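Local coordinates for Dps family protein (Staphylococcus aureus subsp. aureus, PDB 2D5K) that probably stores iron in a twelve-subunit shell and, as a Dps (MrgA) protein, compacts the bacterial nucleoid, at residues V16-V21 / S107-N112; N28-V33 / E47-A52; Q101-I106 / T134-H139. One frame throughout, in Å; residues are numbered along the deposited sequence.

Contact 1: residues V16-V21 / S107-N112; sequences VANWTV and SKQLEN
Asn18 of helix 5-32 and Gln109 of helix 92-120 meet through their amides, the one close contact between residues 16-21 and 107-112. The backbones stay well apart, with the CA atoms of Asn18 and Gln109 10.5 Å from each other. Asn18 ND2 gives a hydrogen bond to Gln109 OE1 at 2.8 Å. The N-H...O angle is 145°, so the bond is somewhat bent. ND2 lies in the carbonyl plane of Gln109, and OE1 lies close to the amide plane of Asn18. The two amide planes are turned 33° apart. Gln109 reaches across because its chain is extended beyond CG (chi2 -163°).

The inner side is the tightly packed one. The indole of Trp19 and the side chain of Leu110 both pack on Met132 of helix 123-147. On the outer side of helix 92-120 the packing is loose, and Lys108 and Asn112 are exposed.

The buried amide of Asn18 has several partners. Its OD1 accepts from the backbone N of Ile82 and from Gln14 NE2, and its ND2 also bonds Gln15 OE1. Gln15 NE2 donates in turn to Gln109 OE1. The contact thus joins two helices of a ferritin-like four-helix bundle through a small amide network. Two donors on Gln109 OE1 and two acceptors around Asn18 ND2 imply that both amides are held in a definite orientation.

Contact 2: residues N28-V33 / E47-A52; sequences NFHWYV and ELYNEA
His30 and Tyr49 are the facing residues of helix 5-32 and helix 38-65, with their CA atoms 9.1 Å apart. The first segment is near the end of its helix, and Val33 is the first residue to leave helical geometry. The gap between the backbones is bridged by two rings.

They form a T-shaped (edge-to-face) pair. The edge of Tyr49 is directed at the face of His30, the planes are at 90°, and the ring centroids are 5.3 Å apart. The CE2 corner of Tyr49 is 3.8 Å from His30 CG. The hydroxyl OH of Tyr49 lies over the same imidazole, 3.4 Å above its plane and toward the rim. His30 CB sits at the edge of the phenol, in its plane. The torsions bring the rings together: His30 carries CG opposite its backbone N (chi1 167°), while Tyr49 has CG between its backbone N and carbonyl carbon (chi1 62°).

The imidazole is fixed from other directions too. Its ND1 bonds the backbone O of His42, whose ring stacks on it, and its NE2 makes a weak hydrogen bond to Asp57 of a neighbouring subunit. In Dps proteins the ferroxidase site lies between two subunits, with histidines from one and an aspartate and a glutamate from the other. His30 and His42, with Asp57 and Glu61 of the neighbouring subunit, are consistent with such a site. The bond to His42 O and the edge of Tyr49 together fix the rotation of the imidazole, with NE2 facing the acidic neighbour.

Contact 3: residues Q101-I106 / T134-H139; sequences QDFTNI and TSVDKH
Phe103 packs against Val136 and His139 between two neighbouring helices of the ferritin-like four-helix bundle. Helix 92-120 and helix 123-147 run roughly antiparallel, at 146° between their directions. The axes of the two short segments come within 9.3 Å.

The first segment starts on the outside of the contact. Gln101 turns back to its own helix, and its NE2 donates to Asn105 OD1 at 3.0 Å. The donor stands above the carbonyl plane of Asn105, while OD1 lies in the amide plane of Gln101.

Phe103 is the central residue. It points its ring at the second helix, with CG on the side of the backbone N (chi1 -80°). Val136 meets it with one branch: CG1 lies 3.8 Å from Phe103 CD2, alongside the root of the ring. The backbone O of Val136 comes to the ring edge, in its plane, 3.4 Å from Phe103 CD2. Farther out along the ring, Phe103 CE2 touches His139 CB at 3.6 Å. The ring of Phe143 adds an edge-to-face partner.

CB of Thr104 points away from the second segment. One turn on from Phe103, Ile106 faces inward again. Its CG2 meets the other branch of Val136, CG2, in a looser contact at 4.3 Å. Trp19 of helix 5-32 packs on both of these residues.

The polar end of His139 looks past Phe103, and its NE2 bonds Glu51 of helix 38-65. The closest approach between the two segments involves backbone as well as side chain: Phe103 O lies 3.3 Å from Val136 CG1.

In the fold
All three contacts join helices of one bundle, but their chemistry differs. Contact 3 is the apolar core contact and buries the largest area of the three. Contact 1 is partly buried and polar, and its centre lies about 9 Å from that of contact 3. The two share helix 92-120, and a probable hydrogen bond between Ser107 OG and Asp137 OD1 joins them. Contact 2 is buried and aromatic. Its centre is about 12 Å from the centre of the chain, and a neighbouring subunit helps to enclose it. It shares helix 5-32 with contact 1, and Trp19 packs on Ala52 between them. Glu51 ties it to contact 3 through a probable hydrogen bond to Ser135 OG.

Contact 1: residues V16-V21 / S107-N112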
loop_
_atom_site.group_PDB
_atom_site.type_symbol
_atom_site.label_atom_id
_atom_site.label_comp_id
_atom_site.label_asym_id
_atom_site.label_seq_id
_atom_site.Cartn_x
_atom_site.Cartn_y
_atom_site.Cartn_z
ATOM N N VAL B 16 -8.900 23.436 -23.491
ATOM C CA VAL B 16 -9.294 22.048 -23.732
ATOM C C VAL B 16 -8.742 21.666 -25.103
ATOM O O VAL B 16 -8.211 20.567 -25.291
ATOM C CB VAL B 16 -10.833 21.865 -23.738
ATOM C CG1 VAL B 16 -11.184 20.427 -24.120
ATOM C CG2 VAL B 16 -11.402 22.180 -22.365
ATOM N N ALA B 17 -8.854 22.595 -26.048
ATOM C CA ALA B 17 -8.360 22.388 -27.406
ATOM C C ALA B 17 -6.838 22.251 -27.417
ATOM O O ALA B 17 -6.305 21.299 -27.987
ATOM C CB ALA B 17 -8.787 23.545 -28.299
ATOM N N ASN B 18 -6.144 23.201 -26.790
ATOM C CA ASN B 18 -4.680 23.167 -26.728
ATOM C C ASN B 18 -4.148 21.849 -26.182
ATOM O O ASN B 18 -3.261 21.235 -26.767
ATOM C CB ASN B 18 -4.125 24.264 -25.811
ATOM C CG ASN B 18 -4.309 25.659 -26.364
ATOM O OD1 ASN B 18 -4.458 25.858 -27.570
ATOM N ND2 ASN B 18 -4.269 26.648 -25.472
ATOM N N TRP B 19 -4.687 21.426 -25.046
ATOM C CA TRP B 19 -4.204 20.217 -24.411
ATOM C C TRP B 19 -4.644 18.916 -25.059
ATOM O O TRP B 19 -3.995 17.886 -24.885
ATOM C CB TRP B 19 -4.535 20.262 -22.919
ATOM C CG TRP B 19 -3.751 21.364 -22.250
ATOM C CD1 TRP B 19 -4.165 22.648 -22.014
ATOM C CD2 TRP B 19 -2.377 21.307 -21.846
ATOM N NE1 TRP B 19 -3.129 23.394 -21.493
ATOM C CE2 TRP B 19 -2.023 22.594 -21.380
ATOM C CE3 TRP B 19 -1.410 20.294 -21.837
ATOM C CZ2 TRP B 19 -0.740 22.893 -20.907
ATOM C CZ3 TRP B 19 -0.132 20.591 -21.366
ATOM C CH2 TRP B 19 0.187 21.883 -20.909
ATOM N N THR B 20 -5.728 18.960 -25.820
ATOM C CA THR B 20 -6.164 17.758 -26.513
ATOM C C THR B 20 -5.154 17.551 -27.644
ATOM O O THR B 20 -4.705 16.435 -27.893
ATOM C CB THR B 20 -7.582 17.915 -27.085
ATOM O OG1 THR B 20 -8.519 18.022 -26.002
ATOM C CG2 THR B 20 -7.950 16.708 -27.938
ATOM N N VAL B 21 -4.786 18.636 -28.320
ATOM C CA VAL B 21 -3.807 18.539 -29.399
ATOM C C VAL B 21 -2.448 18.159 -28.814
ATOM O O VAL B 21 -1.751 17.295 -29.354
ATOM C CB VAL B 21 -3.673 19.868 -30.171
ATOM C CG1 VAL B 21 -2.593 19.745 -31.235
ATOM C CG2 VAL B 21 -5.006 20.226 -30.820
ATOM N N SER B 107 1.290 29.734 -21.428
ATOM C CA SER B 107 1.380 30.521 -20.205
ATOM C C SER B 107 0.901 31.948 -20.451
ATOM O O SER B 107 0.244 32.543 -19.598
ATOM C CB SER B 107 2.815 30.536 -19.673
ATOM O OG SER B 107 2.875 31.242 -18.442
ATOM N N LYS B 108 1.227 32.497 -21.618
ATOM C CA LYS B 108 0.801 33.850 -21.957
ATOM C C LYS B 108 -0.722 33.895 -22.105
ATOM O O LYS B 108 -1.371 34.842 -21.653
ATOM C CB LYS B 108 1.472 34.311 -23.257
ATOM C CG LYS B 108 1.094 35.724 -23.670
ATOM C CD LYS B 108 1.885 36.179 -24.893
ATOM C CE LYS B 108 1.478 37.586 -25.317
ATOM N NZ LYS B 108 2.218 38.035 -26.533
ATOM N N GLN B 109 -1.291 32.872 -22.738
ATOM C CA GLN B 109 -2.742 32.804 -22.905
ATOM C C GLN B 109 -3.401 32.703 -21.541
ATOM O O GLN B 109 -4.444 33.310 -21.290
ATOM C CB GLN B 109 -3.166 31.571 -23.704
ATOM C CG GLN B 109 -2.978 31.631 -25.196
ATOM C CD GLN B 109 -3.790 30.552 -25.890
ATOM O OE1 GLN B 109 -3.842 29.409 -25.426
ATOM N NE2 GLN B 109 -4.427 30.904 -27.002
ATOM N N LEU B 110 -2.795 31.915 -20.658
ATOM C CA LEU B 110 -3.352 31.731 -19.325
ATOM C C LEU B 110 -3.337 33.016 -18.501
ATOM O O LEU B 110 -4.231 33.242 -17.689
ATOM C CB LEU B 110 -2.603 30.614 -18.589
ATOM C CG LEU B 110 -2.857 29.198 -19.117
ATOM C CD1 LEU B 110 -1.903 28.221 -18.455
ATOM C CD2 LEU B 110 -4.305 28.799 -18.844
ATOM N N GLU B 111 -2.329 33.860 -18.709
ATOM C CA GLU B 111 -2.252 35.116 -17.970
ATOM C C GLU B 111 -3.508 35.925 -18.298
ATOM O O GLU B 111 -4.151 36.489 -17.412
ATOM C CB GLU B 111 -0.988 35.893 -18.370
ATOM C CG GLU B 111 -0.758 37.206 -17.614
ATOM C CD GLU B 111 -0.400 37.023 -16.142
ATOM O OE1 GLU B 111 -0.228 35.869 -15.686
ATOM O OE2 GLU B 111 -0.284 38.052 -15.432
ATOM N N ASN B 112 -3.866 35.956 -19.578
ATOM C CA ASN B 112 -5.049 36.681 -20.029
ATOM C C ASN B 112 -6.325 35.995 -19.540
ATOM O O ASN B 112 -7.265 36.658 -19.108
ATOM C CB ASN B 112 -5.054 36.775 -21.557
ATOM C CG ASN B 112 -6.234 37.564 -22.089
ATOM O OD1 ASN B 112 -6.461 38.708 -21.696
ATOM N ND2 ASN B 112 -6.992 36.957 -22.994
#

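Contact 2: residues N28-V33 / E47-A52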
loop_
_atom_site.group_PDB
_atom_site.type_symbol
_atom_site.label_atom_id
_atom_site.label_comp_id
_atom_site.label_asym_id
_atom_site.label_seq_id
_atom_site.Cartn_x
_atom_site.Cartn_y
_atom_site.Cartn_z
ATOM N N ASN B 28 3.382 11.493 -29.820
ATOM C CA ASN B 28 4.271 11.478 -30.977
ATOM C C ASN B 28 5.721 11.604 -30.510
ATOM O O ASN B 28 6.581 10.813 -30.903
ATOM C CB ASN B 28 3.905 12.633 -31.917
ATOM C CG ASN B 28 4.793 12.699 -33.147
ATOM O OD1 ASN B 28 6.007 12.868 -33.041
ATOM N ND2 ASN B 28 4.185 12.567 -34.327
ATOM N N PHE B 29 5.995 12.588 -29.657
ATOM C CA PHE B 29 7.355 12.784 -29.163
ATOM C C PHE B 29 7.789 11.591 -28.312
ATOM O O PHE B 29 8.939 11.165 -28.364
ATOM C CB PHE B 29 7.452 14.092 -28.365
ATOM C CG PHE B 29 7.332 15.339 -29.216
ATOM C CD1 PHE B 29 7.180 15.249 -30.601
ATOM C CD2 PHE B 29 7.372 16.601 -28.629
ATOM C CE1 PHE B 29 7.068 16.398 -31.388
ATOM C CE2 PHE B 29 7.263 17.757 -29.408
ATOM C CZ PHE B 29 7.111 17.651 -30.792
ATOM N N HIS B 30 6.850 11.058 -27.538
ATOM C CA HIS B 30 7.081 9.899 -26.679
ATOM C C HIS B 30 7.532 8.705 -27.531
ATOM O O HIS B 30 8.414 7.943 -27.136
ATOM C CB HIS B 30 5.766 9.595 -25.937
ATOM C CG HIS B 30 5.717 8.267 -25.242
ATOM N ND1 HIS B 30 6.449 7.984 -24.108
ATOM C CD2 HIS B 30 4.934 7.182 -25.462
ATOM C CE1 HIS B 30 6.115 6.787 -23.657
ATOM N NE2 HIS B 30 5.199 6.280 -24.460
ATOM N N TRP B 31 6.940 8.562 -28.714
ATOM C CA TRP B 31 7.267 7.448 -29.599
ATOM C C TRP B 31 8.486 7.663 -30.483
ATOM O O TRP B 31 9.298 6.756 -30.667
ATOM C CB TRP B 31 6.080 7.129 -30.521
ATOM C CG TRP B 31 4.821 6.733 -29.806
ATOM C CD1 TRP B 31 4.725 6.011 -28.652
ATOM C CD2 TRP B 31 3.476 7.013 -30.219
ATOM N NE1 TRP B 31 3.403 5.826 -28.316
ATOM C CE2 TRP B 31 2.616 6.429 -29.261
ATOM C CE3 TRP B 31 2.916 7.698 -31.305
ATOM C CZ2 TRP B 31 1.220 6.512 -29.356
ATOM C CZ3 TRP B 31 1.524 7.782 -31.401
ATOM C CH2 TRP B 31 0.695 7.190 -30.427
ATOM N N TYR B 32 8.602 8.865 -31.034
ATOM C CA TYR B 32 9.675 9.181 -31.968
ATOM C C TYR B 32 10.981 9.753 -31.436
ATOM O O TYR B 32 11.929 9.929 -32.204
ATOM C CB TYR B 32 9.120 10.111 -33.051
ATOM C CG TYR B 32 8.148 9.434 -33.994
ATOM C CD1 TYR B 32 8.598 8.522 -34.948
ATOM C CD2 TYR B 32 6.779 9.709 -33.938
ATOM C CE1 TYR B 32 7.713 7.902 -35.830
ATOM C CE2 TYR B 32 5.884 9.092 -34.815
ATOM C CZ TYR B 32 6.362 8.190 -35.761
ATOM O OH TYR B 32 5.493 7.591 -36.646
ATOM N N VAL B 33 11.047 10.049 -30.141
ATOM C CA VAL B 33 12.271 10.609 -29.580
ATOM C C VAL B 33 13.436 9.638 -29.746
ATOM O O VAL B 33 13.279 8.425 -29.596
ATOM C CB VAL B 33 12.096 10.967 -28.080
ATOM C CG1 VAL B 33 11.962 9.701 -27.239
ATOM C CG2 VAL B 33 13.275 11.815 -27.608
ATOM N N GLU B 47 4.686 11.454 -18.776
ATOM C CA GLU B 47 4.220 12.145 -17.580
ATOM C C GLU B 47 3.459 13.388 -18.027
ATOM O O GLU B 47 2.427 13.745 -17.457
ATOM C CB GLU B 47 5.404 12.536 -16.694
ATOM C CG GLU B 47 6.327 11.364 -16.358
ATOM C CD GLU B 47 7.439 11.736 -15.388
ATOM O OE1 GLU B 47 8.001 12.846 -15.513
ATOM O OE2 GLU B 47 7.761 10.910 -14.508
ATOM N N LEU B 48 3.971 14.039 -19.068
ATOM C CA LEU B 48 3.334 15.234 -19.595
ATOM C C LEU B 48 1.980 14.965 -20.243
ATOM O O LEU B 48 1.039 15.727 -20.018
ATOM C CB LEU B 48 4.263 15.937 -20.595
ATOM C CG LEU B 48 5.483 16.594 -19.941
ATOM C CD1 LEU B 48 6.451 17.083 -21.006
ATOM C CD2 LEU B 48 5.020 17.752 -19.057
ATOM N N TYR B 49 1.846 13.912 -21.049
ATOM C CA TYR B 49 0.530 13.710 -21.629
ATOM C C TYR B 49 -0.471 13.205 -20.596
ATOM O O TYR B 49 -1.664 13.451 -20.730
ATOM C CB TYR B 49 0.547 12.838 -22.909
ATOM C CG TYR B 49 1.029 11.397 -22.845
ATOM C CD1 TYR B 49 0.396 10.441 -22.042
ATOM C CD2 TYR B 49 2.058 10.969 -23.683
ATOM C CE1 TYR B 49 0.782 9.086 -22.092
ATOM C CE2 TYR B 49 2.449 9.631 -23.738
ATOM C CZ TYR B 49 1.811 8.696 -22.946
ATOM O OH TYR B 49 2.211 7.378 -23.024
ATOM N N ASN B 50 0.004 12.533 -19.550
ATOM C CA ASN B 50 -0.919 12.082 -18.511
ATOM C C ASN B 50 -1.442 13.334 -17.803
ATOM O O ASN B 50 -2.616 13.415 -17.431
ATOM C CB ASN B 50 -0.220 11.167 -17.502
ATOM C CG ASN B 50 -0.027 9.756 -18.028
ATOM O OD1 ASN B 50 -0.782 9.292 -18.884
ATOM N ND2 ASN B 50 0.977 9.060 -17.504
ATOM N N GLU B 51 -0.569 14.320 -17.633
ATOM C CA GLU B 51 -0.967 15.562 -16.992
ATOM C C GLU B 51 -1.912 16.325 -17.914
ATOM O O GLU B 51 -2.872 16.945 -17.459
ATOM C CB GLU B 51 0.266 16.404 -16.664
ATOM C CG GLU B 51 -0.041 17.799 -16.173
ATOM C CD GLU B 51 1.144 18.432 -15.471
ATOM O OE1 GLU B 51 2.291 18.180 -15.895
ATOM O OE2 GLU B 51 0.928 19.186 -14.498
ATOM N N ALA B 52 -1.644 16.269 -19.215
ATOM C CA ALA B 52 -2.486 16.949 -20.191
ATOM C C ALA B 52 -3.908 16.409 -20.131
ATOM O O ALA B 52 -4.875 17.174 -20.191
ATOM C CB ALA B 52 -1.920 16.764 -21.597
#

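Contact 3: residues Q101-I106 / T134-H139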
loop_
_atom_site.group_PDB
_atom_site.type_symbol
_atom_site.label_atom_id
_atom_site.label_comp_id
_atom_site.label_asym_id
_atom_site.label_seq_id
_atom_site.Cartn_x
_atom_site.Cartn_y
_atom_site.Cartn_z
ATOM N N GLN B 101 8.324 26.318 -26.524
ATOM C CA GLN B 101 7.623 27.413 -27.180
ATOM C C GLN B 101 6.119 27.275 -26.945
ATOM O O GLN B 101 5.432 28.270 -26.727
ATOM C CB GLN B 101 7.913 27.439 -28.681
ATOM C CG GLN B 101 7.327 28.666 -29.382
ATOM C CD GLN B 101 7.894 29.974 -28.850
ATOM O OE1 GLN B 101 9.103 30.205 -28.907
ATOM N NE2 GLN B 101 7.024 30.836 -28.329
ATOM N N ASP B 102 5.604 26.048 -26.991
ATOM C CA ASP B 102 4.178 25.837 -26.749
ATOM C C ASP B 102 3.824 26.277 -25.332
ATOM O O ASP B 102 2.828 26.969 -25.114
ATOM C CB ASP B 102 3.788 24.362 -26.910
ATOM C CG ASP B 102 3.688 23.932 -28.363
ATOM O OD1 ASP B 102 3.394 24.791 -29.222
ATOM O OD2 ASP B 102 3.883 22.731 -28.643
ATOM N N PHE B 103 4.639 25.865 -24.366
ATOM C CA PHE B 103 4.376 26.221 -22.978
ATOM C C PHE B 103 4.482 27.719 -22.739
ATOM O O PHE B 103 3.744 28.275 -21.926
ATOM C CB PHE B 103 5.303 25.430 -22.055
ATOM C CG PHE B 103 4.833 24.015 -21.808
ATOM C CD1 PHE B 103 4.395 23.218 -22.862
ATOM C CD2 PHE B 103 4.813 23.487 -20.522
ATOM C CE1 PHE B 103 3.943 21.917 -22.641
ATOM C CE2 PHE B 103 4.364 22.186 -20.289
ATOM C CZ PHE B 103 3.926 21.401 -21.351
ATOM N N THR B 104 5.385 28.378 -23.457
ATOM C CA THR B 104 5.519 29.825 -23.331
ATOM C C THR B 104 4.233 30.460 -23.865
ATOM O O THR B 104 3.677 31.381 -23.254
ATOM C CB THR B 104 6.724 30.352 -24.149
ATOM O OG1 THR B 104 7.942 29.962 -23.503
ATOM C CG2 THR B 104 6.676 31.879 -24.265
ATOM N N ASN B 105 3.755 29.961 -25.004
ATOM C CA ASN B 105 2.535 30.488 -25.608
ATOM C C ASN B 105 1.314 30.260 -24.725
ATOM O O ASN B 105 0.476 31.148 -24.565
ATOM C CB ASN B 105 2.283 29.850 -26.978
ATOM C CG ASN B 105 3.349 30.209 -27.994
ATOM O OD1 ASN B 105 4.069 31.200 -27.837
ATOM N ND2 ASN B 105 3.445 29.413 -29.053
ATOM N N ILE B 106 1.212 29.061 -24.164
ATOM C CA ILE B 106 0.092 28.725 -23.298
ATOM C C ILE B 106 0.114 29.569 -22.025
ATOM O O ILE B 106 -0.923 30.071 -21.589
ATOM C CB ILE B 106 0.124 27.225 -22.934
ATOM C CG1 ILE B 106 -0.189 26.399 -24.187
ATOM C CG2 ILE B 106 -0.874 26.925 -21.806
ATOM C CD1 ILE B 106 0.137 24.919 -24.057
ATOM N N THR B 134 0.847 27.305 -13.168
ATOM C CA THR B 134 1.889 26.927 -12.217
ATOM C C THR B 134 2.719 25.775 -12.787
ATOM O O THR B 134 3.950 25.836 -12.830
ATOM C CB THR B 134 1.285 26.458 -10.869
ATOM O OG1 THR B 134 0.548 27.532 -10.265
ATOM C CG2 THR B 134 2.392 26.008 -9.917
ATOM N N SER B 135 2.035 24.722 -13.222
ATOM C CA SER B 135 2.719 23.552 -13.770
ATOM C C SER B 135 3.382 23.850 -15.112
ATOM O O SER B 135 4.505 23.406 -15.373
ATOM C CB SER B 135 1.734 22.396 -13.929
ATOM O OG SER B 135 2.380 21.276 -14.513
ATOM N N VAL B 136 2.689 24.595 -15.965
ATOM C CA VAL B 136 3.242 24.953 -17.270
ATOM C C VAL B 136 4.569 25.701 -17.113
ATOM O O VAL B 136 5.567 25.375 -17.770
ATOM C CB VAL B 136 2.236 25.823 -18.069
ATOM C CG1 VAL B 136 2.927 26.478 -19.263
ATOM C CG2 VAL B 136 1.074 24.949 -18.546
ATOM N N ASP B 137 4.589 26.698 -16.238
ATOM C CA ASP B 137 5.806 27.477 -16.018
ATOM C C ASP B 137 6.930 26.635 -15.426
ATOM O O ASP B 137 8.097 26.798 -15.783
ATOM C CB ASP B 137 5.521 28.669 -15.095
ATOM C CG ASP B 137 4.694 29.749 -15.770
ATOM O OD1 ASP B 137 4.519 29.686 -17.007
ATOM O OD2 ASP B 137 4.229 30.672 -15.064
ATOM N N LYS B 138 6.576 25.738 -14.513
ATOM C CA LYS B 138 7.564 24.874 -13.877
ATOM C C LYS B 138 8.204 23.971 -14.926
ATOM O O LYS B 138 9.428 23.859 -15.003
ATOM C CB LYS B 138 6.888 24.034 -12.792
ATOM C CG LYS B 138 7.831 23.172 -11.979
ATOM C CD LYS B 138 7.063 22.467 -10.864
ATOM C CE LYS B 138 7.989 21.656 -9.971
ATOM N NZ LYS B 138 7.230 20.942 -8.893
ATOM N N HIS B 139 7.372 23.326 -15.736
ATOM C CA HIS B 139 7.880 22.450 -16.787
ATOM C C HIS B 139 8.738 23.239 -17.770
ATOM O O HIS B 139 9.772 22.758 -18.231
ATOM C CB HIS B 139 6.731 21.806 -17.565
ATOM C CG HIS B 139 5.989 20.757 -16.799
ATOM N ND1 HIS B 139 6.611 19.654 -16.253
ATOM C CD2 HIS B 139 4.673 20.629 -16.515
ATOM C CE1 HIS B 139 5.705 18.890 -15.666
ATOM N NE2 HIS B 139 4.522 19.460 -15.811
#